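Local coordinates for protein malonyl-CoA decarboxylase (Rhodopseudomonas palustris, PDB 4KSA) that probably catalyses the decarboxylation of malonyl-CoA to acetyl-CoA and carbon dioxide, at residues T133-V137 with P222-D226; M139-L144 with D157-V161; A235-D239 with I255-A260; S240-I244 with R392-D398. All blocks are in the same frame, centred on the assembly; numbering follows the deposited sequence.

Contact 1 (T133-V137 with P222-D226)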
loop_
_atom_site.group_PDB
_atom_site.type_symbol
_atom_site.label_atom_id
_atom_site.label_comp_id
_atom_site.label_asym_id
_atom_site.label_seq_id
_atom_site.Cartn_x
_atom_site.Cartn_y
_atom_site.Cartn_z
ATOM N N THR A 133 -18.118 -6.851 -16.200
ATOM C CA THR A 133 -17.440 -6.044 -17.200
ATOM C C THR A 133 -16.614 -6.890 -18.151
ATOM O O THR A 133 -16.663 -6.701 -19.368
ATOM C CB THR A 133 -16.535 -5.014 -16.555
ATOM O OG1 THR A 133 -17.327 -4.145 -15.745
ATOM C CG2 THR A 133 -15.829 -4.190 -17.614
ATOM N N ALA A 134 -15.853 -7.827 -17.599
ATOM C CA ALA A 134 -15.013 -8.690 -18.419
ATOM C C ALA A 134 -15.886 -9.489 -19.384
ATOM O O ALA A 134 -15.572 -9.623 -20.562
ATOM C CB ALA A 134 -14.203 -9.624 -17.533
ATOM N N ALA A 135 -16.989 -10.014 -18.875
ATOM C CA ALA A 135 -17.897 -10.786 -19.701
ATOM C C ALA A 135 -18.497 -9.882 -20.792
ATOM O O ALA A 135 -18.637 -10.299 -21.943
ATOM C CB ALA A 135 -18.983 -11.386 -18.830
ATOM N N LEU A 136 -18.843 -8.644 -20.438
ATOM C CA LEU A 136 -19.407 -7.731 -21.417
ATOM C C LEU A 136 -18.406 -7.388 -22.502
ATOM O O LEU A 136 -18.784 -7.155 -23.643
ATOM C CB LEU A 136 -19.890 -6.438 -20.762
ATOM C CG LEU A 136 -21.341 -6.365 -20.278
ATOM C CD1 LEU A 136 -22.296 -6.799 -21.387
ATOM C CD2 LEU A 136 -21.512 -7.251 -19.096
ATOM N N VAL A 137 -17.129 -7.345 -22.159
ATOM C CA VAL A 137 -16.124 -7.030 -23.160
ATOM C C VAL A 137 -16.037 -8.192 -24.131
ATOM O O VAL A 137 -15.944 -7.996 -25.351
ATOM C CB VAL A 137 -14.733 -6.788 -22.529
ATOM C CG1 VAL A 137 -13.664 -6.697 -23.622
ATOM C CG2 VAL A 137 -14.764 -5.503 -21.700
ATOM N N PRO A 222 -9.174 -0.011 -13.307
ATOM C CA PRO A 222 -9.886 -0.787 -12.285
ATOM C C PRO A 222 -11.090 -1.606 -12.783
ATOM O O PRO A 222 -11.454 -2.586 -12.141
ATOM C CB PRO A 222 -10.279 0.278 -11.250
ATOM C CG PRO A 222 -10.337 1.566 -12.050
ATOM C CD PRO A 222 -9.159 1.431 -12.983
ATOM N N ARG A 223 -11.700 -1.221 -13.913
ATOM C CA ARG A 223 -12.859 -1.955 -14.447
ATOM C C ARG A 223 -12.512 -3.381 -14.818
ATOM O O ARG A 223 -13.356 -4.257 -14.728
ATOM C CB ARG A 223 -13.447 -1.282 -15.693
ATOM C CG ARG A 223 -14.226 -0.017 -15.442
ATOM C CD ARG A 223 -15.509 -0.262 -14.666
ATOM N NE ARG A 223 -16.234 0.992 -14.488
ATOM C CZ ARG A 223 -17.526 1.077 -14.191
ATOM N NH1 ARG A 223 -18.096 2.270 -14.052
ATOM N NH2 ARG A 223 -18.245 -0.033 -14.038
ATOM N N LEU A 224 -11.283 -3.599 -15.267
ATOM C CA LEU A 224 -10.819 -4.915 -15.648
ATOM C C LEU A 224 -9.566 -5.205 -14.856
ATOM O O LEU A 224 -8.444 -5.045 -15.337
ATOM C CB LEU A 224 -10.508 -4.967 -17.133
ATOM C CG LEU A 224 -11.704 -4.829 -18.062
ATOM C CD1 LEU A 224 -11.219 -4.875 -19.495
ATOM C CD2 LEU A 224 -12.707 -5.953 -17.789
ATOM N N VAL A 225 -9.789 -5.623 -13.621
ATOM C CA VAL A 225 -8.738 -5.955 -12.686
ATOM C C VAL A 225 -7.689 -6.922 -13.223
ATOM O O VAL A 225 -8.024 -7.912 -13.857
ATOM C CB VAL A 225 -9.353 -6.527 -11.387
ATOM C CG1 VAL A 225 -8.359 -7.464 -10.698
ATOM C CG2 VAL A 225 -9.729 -5.358 -10.450
ATOM N N ASP A 226 -6.425 -6.600 -12.950
ATOM C CA ASP A 226 -5.279 -7.391 -13.361
ATOM C C ASP A 226 -5.135 -7.522 -14.854
ATOM O O ASP A 226 -4.377 -8.347 -15.327
ATOM C CB ASP A 226 -5.354 -8.795 -12.743
ATOM C CG ASP A 226 -4.960 -8.810 -11.269
ATOM O OD1 ASP A 226 -5.271 -9.807 -10.576
ATOM O OD2 ASP A 226 -4.338 -7.830 -10.810
#
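Thr-133 and Val-137, both in touch with the loop 222-226, share the shortest polar bond here: Val-137 N donates to Thr-133 O at 2.9 Å in the first turn of helix 132-146. Across to the loop itself the meeting is van der Waals. Leu-224 carries it, reaching the helix with both methyls. Its CD2 lies 3.6 Å from Thr-133 CG2 and also meets the helix backbone, at 3.6 Å from Ala-134 CA, with the Ala-134 methyl alongside. Its other branch points further along the helix, where CD1 stands 4.2 Å from Val-137 CG2. Three residues within about one turn thus receive a single leucine. Thr-133 holds CG2 anti to its backbone N (chi1 -61° for OG1), which turns the methyl to Leu-224 and leaves OG1 beside the N, where it hydrogen-bonds Asn-127. The carbonyl of Arg-223 faces the same threonine, with Arg-223 O 3.7 Å from Thr-133 CB, a contact and not a bond. The arginine also brings its aliphatic root, CB lying 4.2 Å from Thr-133 CG2, while its guanidinium runs off to a cation-pi contact with Phe-172 of the second subunit. Helix 132-146 belongs to the N-terminal helical part, whereas the loop connects strands 214-220 and 230-237 of the sheet in the acetyltransferase-like part, so the contact is a joint between the two. Its chemistry is that of methyl groups packed away from solvent: the polar ends of Thr-133 and Arg-223 find their partners outside the joint, which leaves its hold to shape and hydrophobic burial.

Contact 2 (M139-L144 with D157-V161)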
loop_
_atom_site.group_PDB
_atom_site.type_symbol
_atom_site.label_atom_id
_atom_site.label_comp_id
_atom_site.label_asym_id
_atom_site.label_seq_id
_atom_site.Cartn_x
_atom_site.Cartn_y
_atom_site.Cartn_z
HETATM N N MSE A 139 -18.362 -10.269 -24.754
HETATM C CA MSE A 139 -19.611 -10.264 -25.511
HETATM C C MSE A 139 -19.563 -9.208 -26.619
HETATM O O MSE A 139 -20.049 -9.420 -27.721
HETATM C CB MSE A 139 -20.787 -9.990 -24.567
HETATM C CG MSE A 139 -22.179 -10.043 -25.233
HETATM SE SE MSE A 139 -23.645 -10.006 -23.941
HETATM C CE MSE A 139 -24.436 -8.319 -24.378
ATOM N N ARG A 140 -18.964 -8.067 -26.326
ATOM C CA ARG A 140 -18.867 -7.029 -27.319
ATOM C C ARG A 140 -17.927 -7.507 -28.426
ATOM O O ARG A 140 -18.097 -7.181 -29.594
ATOM C CB ARG A 140 -18.347 -5.741 -26.680
ATOM C CG ARG A 140 -18.627 -4.510 -27.519
ATOM C CD ARG A 140 -17.435 -3.569 -27.572
ATOM N NE ARG A 140 -17.609 -2.645 -28.680
ATOM C CZ ARG A 140 -16.671 -1.841 -29.153
ATOM N NH1 ARG A 140 -16.951 -1.047 -30.177
ATOM N NH2 ARG A 140 -15.464 -1.829 -28.614
ATOM N N GLU A 141 -16.928 -8.288 -28.050
ATOM C CA GLU A 141 -15.987 -8.824 -29.033
ATOM C C GLU A 141 -16.770 -9.672 -30.051
ATOM O O GLU A 141 -16.507 -9.620 -31.252
ATOM C CB GLU A 141 -14.935 -9.679 -28.332
ATOM C CG GLU A 141 -13.908 -10.295 -29.246
ATOM C CD GLU A 141 -12.917 -11.181 -28.490
ATOM O OE1 GLU A 141 -12.133 -11.886 -29.159
ATOM O OE2 GLU A 141 -12.910 -11.169 -27.229
ATOM N N ALA A 142 -17.741 -10.435 -29.543
ATOM C CA ALA A 142 -18.596 -11.290 -30.353
ATOM C C ALA A 142 -19.442 -10.480 -31.323
ATOM O O ALA A 142 -19.500 -10.791 -32.509
ATOM C CB ALA A 142 -19.499 -12.114 -29.462
ATOM N N VAL A 143 -20.106 -9.438 -30.836
ATOM C CA VAL A 143 -20.914 -8.663 -31.754
ATOM C C VAL A 143 -19.993 -7.992 -32.777
ATOM O O VAL A 143 -20.368 -7.832 -33.932
ATOM C CB VAL A 143 -21.830 -7.627 -31.018
ATOM C CG1 VAL A 143 -21.603 -7.698 -29.538
ATOM C CG2 VAL A 143 -21.599 -6.224 -31.552
ATOM N N LEU A 144 -18.781 -7.618 -32.372
ATOM C CA LEU A 144 -17.869 -6.990 -33.324
ATOM C C LEU A 144 -17.506 -7.979 -34.412
ATOM O O LEU A 144 -17.388 -7.612 -35.580
ATOM C CB LEU A 144 -16.589 -6.492 -32.639
ATOM C CG LEU A 144 -16.750 -5.095 -32.032
ATOM C CD1 LEU A 144 -15.563 -4.700 -31.170
ATOM C CD2 LEU A 144 -16.937 -4.125 -33.161
ATOM N N ASP A 157 -23.654 -2.516 -31.118
ATOM C CA ASP A 157 -22.314 -2.089 -30.793
ATOM C C ASP A 157 -22.301 -0.634 -30.344
ATOM O O ASP A 157 -21.502 -0.250 -29.487
ATOM C CB ASP A 157 -21.391 -2.246 -31.989
ATOM C CG ASP A 157 -19.983 -1.786 -31.684
ATOM O OD1 ASP A 157 -19.451 -0.895 -32.398
ATOM O OD2 ASP A 157 -19.412 -2.310 -30.709
ATOM N N ASP A 158 -23.180 0.175 -30.924
ATOM C CA ASP A 158 -23.233 1.583 -30.563
ATOM C C ASP A 158 -23.647 1.769 -29.111
ATOM O O ASP A 158 -23.217 2.720 -28.457
ATOM C CB ASP A 158 -24.190 2.353 -31.483
ATOM C CG ASP A 158 -23.600 2.624 -32.865
ATOM O OD1 ASP A 158 -24.272 3.322 -33.660
ATOM O OD2 ASP A 158 -22.482 2.147 -33.163
ATOM N N ASP A 159 -24.470 0.868 -28.594
ATOM C CA ASP A 159 -24.889 0.995 -27.208
ATOM C C ASP A 159 -23.772 0.566 -26.266
ATOM O O ASP A 159 -23.608 1.133 -25.181
ATOM C CB ASP A 159 -26.161 0.177 -26.957
ATOM C CG ASP A 159 -27.395 0.836 -27.552
ATOM O OD1 ASP A 159 -28.307 0.111 -28.005
ATOM O OD2 ASP A 159 -27.448 2.086 -27.558
ATOM N N PHE A 160 -23.002 -0.433 -26.685
ATOM C CA PHE A 160 -21.890 -0.912 -25.882
ATOM C C PHE A 160 -20.863 0.197 -25.729
ATOM O O PHE A 160 -20.343 0.423 -24.645
ATOM C CB PHE A 160 -21.232 -2.130 -26.544
ATOM C CG PHE A 160 -21.855 -3.433 -26.160
ATOM C CD1 PHE A 160 -21.525 -4.044 -24.964
ATOM C CD2 PHE A 160 -22.778 -4.053 -26.993
ATOM C CE1 PHE A 160 -22.098 -5.259 -24.598
ATOM C CE2 PHE A 160 -23.355 -5.264 -26.635
ATOM C CZ PHE A 160 -23.007 -5.864 -25.434
ATOM N N VAL A 161 -20.578 0.883 -26.829
ATOM C CA VAL A 161 -19.607 1.963 -26.825
ATOM C C VAL A 161 -20.063 3.111 -25.920
ATOM O O VAL A 161 -19.251 3.706 -25.225
ATOM C CB VAL A 161 -19.342 2.473 -28.270
ATOM C CG1 VAL A 161 -18.412 3.689 -28.258
ATOM C CG2 VAL A 161 -18.709 1.364 -29.094
#
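A helical hairpin, made of helices 132-146 and 154-167, brings Arg-140 against Asp-157 and Phe-160; the axes of the two segments run 10.5 Å apart at 146°, roughly antiparallel. Arg-140 grips the carboxylate side-on, its NE 2.7 Å and its NH1 2.8 Å from the one oxygen Asp-157 OD2. Guanidinium and carboxylate are nearly coplanar, 5° apart; OD2 takes NH1 on its syn lone pair and meets NE nearly along its C-O axis, and a weaker bond goes from NH1 to OD1. Leu-144 CD1 covers one face of the guanidinium, 3.6 Å above its centre. Beyond the hairpin, NH2 bonds the carbonyls of Ala-276 and Gly-274, so this buried arginine also ties the helix pair to a loop of the C-terminal part. Its CG is anti to the backbone N (chi1 -162°), which lays the aliphatic part over Phe-160: CB sits above a ring face near the rim, and CG is 3.7 Å from Phe-160 CG. A leucine in its place would probably leave Asp-157 without its charge partner and the two loop carbonyls without their donor. Val-143 packs on Asp-157 and Phe-160, CG2 4.0 Å from Asp-157 CB and CG1 4.2 Å from Phe-160 CE2.

Contact 3 (A235-D239 with I255-A260)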
loop_
_atom_site.group_PDB
_atom_site.type_symbol
_atom_site.label_atom_id
_atom_site.label_comp_id
_atom_site.label_asym_id
_atom_site.label_seq_id
_atom_site.Cartn_x
_atom_site.Cartn_y
_atom_site.Cartn_z
ATOM N N ALA A 235 12.817 -0.427 -26.256
ATOM C CA ALA A 235 14.213 -0.866 -26.333
ATOM C C ALA A 235 15.129 0.306 -25.971
ATOM O O ALA A 235 14.969 1.404 -26.500
ATOM C CB ALA A 235 14.531 -1.365 -27.738
ATOM N N LEU A 236 16.058 0.074 -25.045
ATOM C CA LEU A 236 17.012 1.106 -24.639
ATOM C C LEU A 236 18.208 1.074 -25.587
ATOM O O LEU A 236 18.864 0.035 -25.742
ATOM C CB LEU A 236 17.485 0.869 -23.206
ATOM C CG LEU A 236 16.531 1.231 -22.065
ATOM C CD1 LEU A 236 15.363 2.055 -22.604
ATOM C CD2 LEU A 236 16.060 -0.052 -21.377
ATOM N N THR A 237 18.493 2.208 -26.223
ATOM C CA THR A 237 19.591 2.263 -27.187
ATOM C C THR A 237 20.371 3.581 -27.237
ATOM O O THR A 237 20.111 4.521 -26.474
ATOM C CB THR A 237 19.077 2.005 -28.611
ATOM O OG1 THR A 237 18.310 3.139 -29.044
ATOM C CG2 THR A 237 18.201 0.749 -28.651
ATOM N N LYS A 238 21.324 3.638 -28.167
ATOM C CA LYS A 238 22.167 4.820 -28.359
ATOM C C LYS A 238 21.974 5.465 -29.742
ATOM O O LYS A 238 22.809 6.251 -30.191
ATOM C CB LYS A 238 23.640 4.439 -28.149
ATOM C CG LYS A 238 24.046 4.315 -26.682
ATOM C CD LYS A 238 25.435 3.694 -26.503
ATOM C CE LYS A 238 25.402 2.185 -26.709
ATOM N NZ LYS A 238 26.663 1.523 -26.269
ATOM N N ASP A 239 20.858 5.148 -30.401
ATOM C CA ASP A 239 20.557 5.680 -31.730
ATOM C C ASP A 239 19.141 5.274 -32.138
ATOM O O ASP A 239 18.696 4.175 -31.821
ATOM C CB ASP A 239 21.524 5.083 -32.743
ATOM C CG ASP A 239 21.323 3.584 -32.903
ATOM O OD1 ASP A 239 21.390 2.865 -31.880
ATOM O OD2 ASP A 239 21.088 3.126 -34.044
ATOM N N ILE A 255 22.992 -3.646 -23.729
ATOM C CA ILE A 255 23.773 -2.557 -23.169
ATOM C C ILE A 255 23.165 -2.163 -21.833
ATOM O O ILE A 255 21.968 -2.325 -21.625
ATOM C CB ILE A 255 23.782 -1.328 -24.105
ATOM C CG1 ILE A 255 22.421 -0.623 -24.076
ATOM C CG2 ILE A 255 24.112 -1.770 -25.525
ATOM C CD1 ILE A 255 22.348 0.637 -24.925
ATOM N N ALA A 256 23.988 -1.668 -20.918
ATOM C CA ALA A 256 23.485 -1.261 -19.620
ATOM C C ALA A 256 22.493 -0.140 -19.870
ATOM O O ALA A 256 22.742 0.748 -20.683
ATOM C CB ALA A 256 24.618 -0.780 -18.743
ATOM N N ALA A 257 21.363 -0.196 -19.173
ATOM C CA ALA A 257 20.302 0.793 -19.318
ATOM C C ALA A 257 20.778 2.206 -19.027
ATOM O O ALA A 257 20.236 3.179 -19.556
ATOM C CB ALA A 257 19.130 0.432 -18.402
ATOM N N SER A 258 21.789 2.317 -18.175
ATOM C CA SER A 258 22.326 3.620 -17.817
ATOM C C SER A 258 23.136 4.202 -18.971
ATOM O O SER A 258 23.252 5.419 -19.098
ATOM C CB SER A 258 23.192 3.491 -16.564
ATOM O OG SER A 258 24.064 2.379 -16.661
ATOM N N ASP A 259 23.683 3.323 -19.811
ATOM C CA ASP A 259 24.483 3.730 -20.972
ATOM C C ASP A 259 23.623 4.247 -22.124
ATOM O O ASP A 259 24.063 5.073 -22.923
ATOM C CB ASP A 259 25.320 2.551 -21.486
ATOM C CG ASP A 259 26.470 2.195 -20.560
ATOM O OD1 ASP A 259 27.114 1.147 -20.793
ATOM O OD2 ASP A 259 26.738 2.961 -19.607
ATOM N N ALA A 260 22.397 3.749 -22.213
ATOM C CA ALA A 260 21.499 4.152 -23.283
ATOM C C ALA A 260 21.157 5.636 -23.244
ATOM O O ALA A 260 21.192 6.262 -22.188
ATOM C CB ALA A 260 20.218 3.308 -23.230
#
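Apolar packing at the end of a sheet strand joins Leu-236, Thr-237 and Lys-238 to the loop residues Ile-255, Ala-257 and Ala-260, just before the chain enters the neighbouring antiparallel strand. Leu-236 faces the loop with its CB 3.7 Å from Ala-260 CB, and its CD2 extends to Ala-257 CB at 4.3 Å, so the leucine meets two alanine methyls, one near its root and one near its tip. Ala-260 CB also lies against the backbone, 3.5 Å from Thr-237 O. Ile-255 comes from the other arm of the loop: CG1 stands between its backbone N and carbonyl carbon (chi1 73°), and this sends CD1 to within 3.6 Å of Leu-236 O. The same methyl meets the aliphatic part of Lys-238, whose chain passes in the opposite direction with CE 3.9 Å from Ile-255 CD1. Lys-238 CG in turn rests 3.8 Å from Asp-259 O. The lysine amine does not bond the aspartate: NZ stays 5.5 Å from Asp-259 OD1, a separation at which opposite charges may attract weakly near the surface. Past the contact, Thr-237 pairs by backbone bonds with Thr-261 and with Thr-262, where strand 262-270 begins, Leu-236 and Ala-257 touch Arg-215 of strand 214-220, and Asn-298, following helix 284-295, bonds the carbonyl of Ala-257.

Contact 4 (S240-I244 with R392-D398)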
loop_
_atom_site.group_PDB
_atom_site.type_symbol
_atom_site.label_atom_id
_atom_site.label_comp_id
_atom_site.label_asym_id
_atom_site.label_seq_id
_atom_site.Cartn_x
_atom_site.Cartn_y
_atom_site.Cartn_z
ATOM N N SER A 240 18.457 6.151 -32.864
ATOM C CA SER A 240 17.103 5.895 -33.348
ATOM C C SER A 240 17.134 5.011 -34.609
ATOM O O SER A 240 17.223 5.523 -35.716
ATOM C CB SER A 240 16.438 7.229 -33.684
ATOM O OG SER A 240 16.703 8.186 -32.673
ATOM N N PRO A 241 17.016 3.678 -34.462
ATOM C CA PRO A 241 17.048 2.758 -35.611
ATOM C C PRO A 241 16.122 2.981 -36.806
ATOM O O PRO A 241 15.181 3.781 -36.780
ATOM C CB PRO A 241 16.817 1.391 -34.968
ATOM C CG PRO A 241 15.943 1.723 -33.812
ATOM C CD PRO A 241 16.616 2.953 -33.243
ATOM N N ALA A 242 16.411 2.241 -37.864
ATOM C CA ALA A 242 15.633 2.338 -39.077
ATOM C C ALA A 242 15.165 0.946 -39.490
ATOM O O ALA A 242 14.406 0.800 -40.445
ATOM C CB ALA A 242 16.469 2.977 -40.176
ATOM N N ALA A 243 15.612 -0.076 -38.769
ATOM C CA ALA A 243 15.208 -1.443 -39.073
ATOM C C ALA A 243 15.036 -2.244 -37.781
ATOM O O ALA A 243 15.836 -2.108 -36.857
ATOM C CB ALA A 243 16.238 -2.107 -39.980
ATOM N N ILE A 244 13.990 -3.069 -37.723
ATOM C CA ILE A 244 13.708 -3.873 -36.535
ATOM C C ILE A 244 14.600 -5.088 -36.354
ATOM O O ILE A 244 15.000 -5.401 -35.233
ATOM C CB ILE A 244 12.226 -4.375 -36.487
ATOM C CG1 ILE A 244 11.660 -4.504 -37.903
ATOM C CG2 ILE A 244 11.383 -3.464 -35.607
ATOM C CD1 ILE A 244 12.242 -5.641 -38.704
ATOM N N ARG A 392 10.925 10.281 -39.724
ATOM C CA ARG A 392 11.714 9.673 -40.783
ATOM C C ARG A 392 11.063 8.446 -41.388
ATOM O O ARG A 392 10.418 7.684 -40.692
ATOM C CB ARG A 392 13.110 9.312 -40.269
ATOM C CG ARG A 392 13.637 7.976 -40.794
ATOM C CD ARG A 392 15.140 7.975 -40.934
ATOM N NE ARG A 392 15.802 8.490 -39.745
ATOM C CZ ARG A 392 16.225 7.748 -38.725
ATOM N NH1 ARG A 392 16.815 8.333 -37.683
ATOM N NH2 ARG A 392 16.074 6.426 -38.752
ATOM N N LEU A 393 11.255 8.257 -42.689
ATOM C CA LEU A 393 10.696 7.112 -43.400
ATOM C C LEU A 393 11.819 6.107 -43.602
ATOM O O LEU A 393 12.844 6.435 -44.177
ATOM C CB LEU A 393 10.123 7.565 -44.742
ATOM C CG LEU A 393 9.184 8.773 -44.677
ATOM C CD1 LEU A 393 8.598 9.050 -46.048
ATOM C CD2 LEU A 393 8.069 8.499 -43.691
ATOM N N ASN A 394 11.634 4.881 -43.133
ATOM C CA ASN A 394 12.684 3.883 -43.247
ATOM C C ASN A 394 12.459 2.853 -44.331
ATOM O O ASN A 394 11.908 1.786 -44.068
ATOM C CB ASN A 394 12.867 3.162 -41.913
ATOM C CG ASN A 394 13.230 4.103 -40.794
ATOM O OD1 ASN A 394 14.258 4.773 -40.843
ATOM N ND2 ASN A 394 12.380 4.169 -39.776
ATOM N N PHE A 395 12.908 3.160 -45.544
ATOM C CA PHE A 395 12.761 2.231 -46.657
ATOM C C PHE A 395 13.393 0.894 -46.261
ATOM O O PHE A 395 14.487 0.861 -45.695
ATOM C CB PHE A 395 13.457 2.779 -47.911
ATOM C CG PHE A 395 13.199 1.960 -49.148
ATOM C CD1 PHE A 395 11.975 2.046 -49.812
ATOM C CD2 PHE A 395 14.149 1.060 -49.615
ATOM C CE1 PHE A 395 11.703 1.242 -50.921
ATOM C CE2 PHE A 395 13.882 0.251 -50.723
ATOM C CZ PHE A 395 12.659 0.343 -51.374
ATOM N N LEU A 396 12.691 -0.198 -46.548
ATOM C CA LEU A 396 13.179 -1.539 -46.234
ATOM C C LEU A 396 13.613 -1.745 -44.784
ATOM O O LEU A 396 14.636 -2.365 -44.514
ATOM C CB LEU A 396 14.325 -1.905 -47.177
ATOM C CG LEU A 396 13.879 -2.312 -48.583
ATOM C CD1 LEU A 396 15.073 -2.615 -49.483
ATOM C CD2 LEU A 396 12.993 -3.535 -48.448
ATOM N N GLY A 397 12.826 -1.225 -43.850
ATOM C CA GLY A 397 13.148 -1.400 -42.449
ATOM C C GLY A 397 12.769 -2.800 -41.987
ATOM O O GLY A 397 13.421 -3.378 -41.114
ATOM N N ASP A 398 11.718 -3.358 -42.578
ATOM C CA ASP A 398 11.272 -4.692 -42.207
ATOM C C ASP A 398 11.020 -5.567 -43.432
ATOM O O ASP A 398 10.008 -5.420 -44.118
ATOM C CB ASP A 398 10.000 -4.589 -41.359
ATOM C CG ASP A 398 9.426 -5.941 -40.997
ATOM O OD1 ASP A 398 10.218 -6.850 -40.664
ATOM O OD2 ASP A 398 8.187 -6.094 -41.034
#
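Ala-243 and Gly-397 bring the two backbones to 4.0 Å between their CA atoms, where the type II beta turn from Asn-394 to Gly-397 ends beside the loop 240-244. Gly-397 O receives a weak bond from Ile-244 N at 3.5 Å and a CA-H...O contact from Ala-243 CA. Further back, Arg-392 folds across the loop, its chain bent at chi2 and chi3, and its guanidinium edge faces Ser-240 O, to which NH2 and NH1 make weak bonds; NH2 makes a third weak bond to Pro-241 O. Straighter is the bond from Arg-392 NH2 to Asn-394 OD1, 3.2 Å and 163°, on a lone pair in the carbonyl plane. Asn-394 lays its amide against Ala-242, CG 3.4 Å from Ala-242 CA, while ND2 bonds Asn-413 OD1 on strand 411-416. A leucine in place of Asn-394 would probably cost Arg-392 NH2 its straightest bond and Asn-413 OD1 this donor, leaving the arginine more loosely held. At the far end Ile-244 CD1 packs 3.6 Å from Asp-398 CB, and the aspartate's OD2 bonds Ser-400. Each direct bond between the two segments is long and weak, so the join seems to rest on their number, on the pairing of Arg-392 with Asn-394 and on Asn-413, whose ND2 bonds Pro-241 O.

From the N terminus, helix 132-146 opens contact 1 and then contact 2. Contact 2 closes first, on helix 154-167, and so nests inside the longer loop that contact 1 closes after strand 214-220. The two touch, Leu-136 CD1 lying 3.6 Å from Phe-160 CE1, so the helical hairpin and its joint to the C-terminal part adjoin. Contacts 3 and 4 come after both of these along the chain and cross each other: 235-239 and 240-244 are consecutive, contact 3 closes at 255-260, and contact 4 only at 392-398. They tie the end of strand 230-237 and its following loop to both the approach to strand 262-270 and edge strand 389-394. Their centres are about 18 Å apart; those of contacts 2 and 3 are about 42 Å apart.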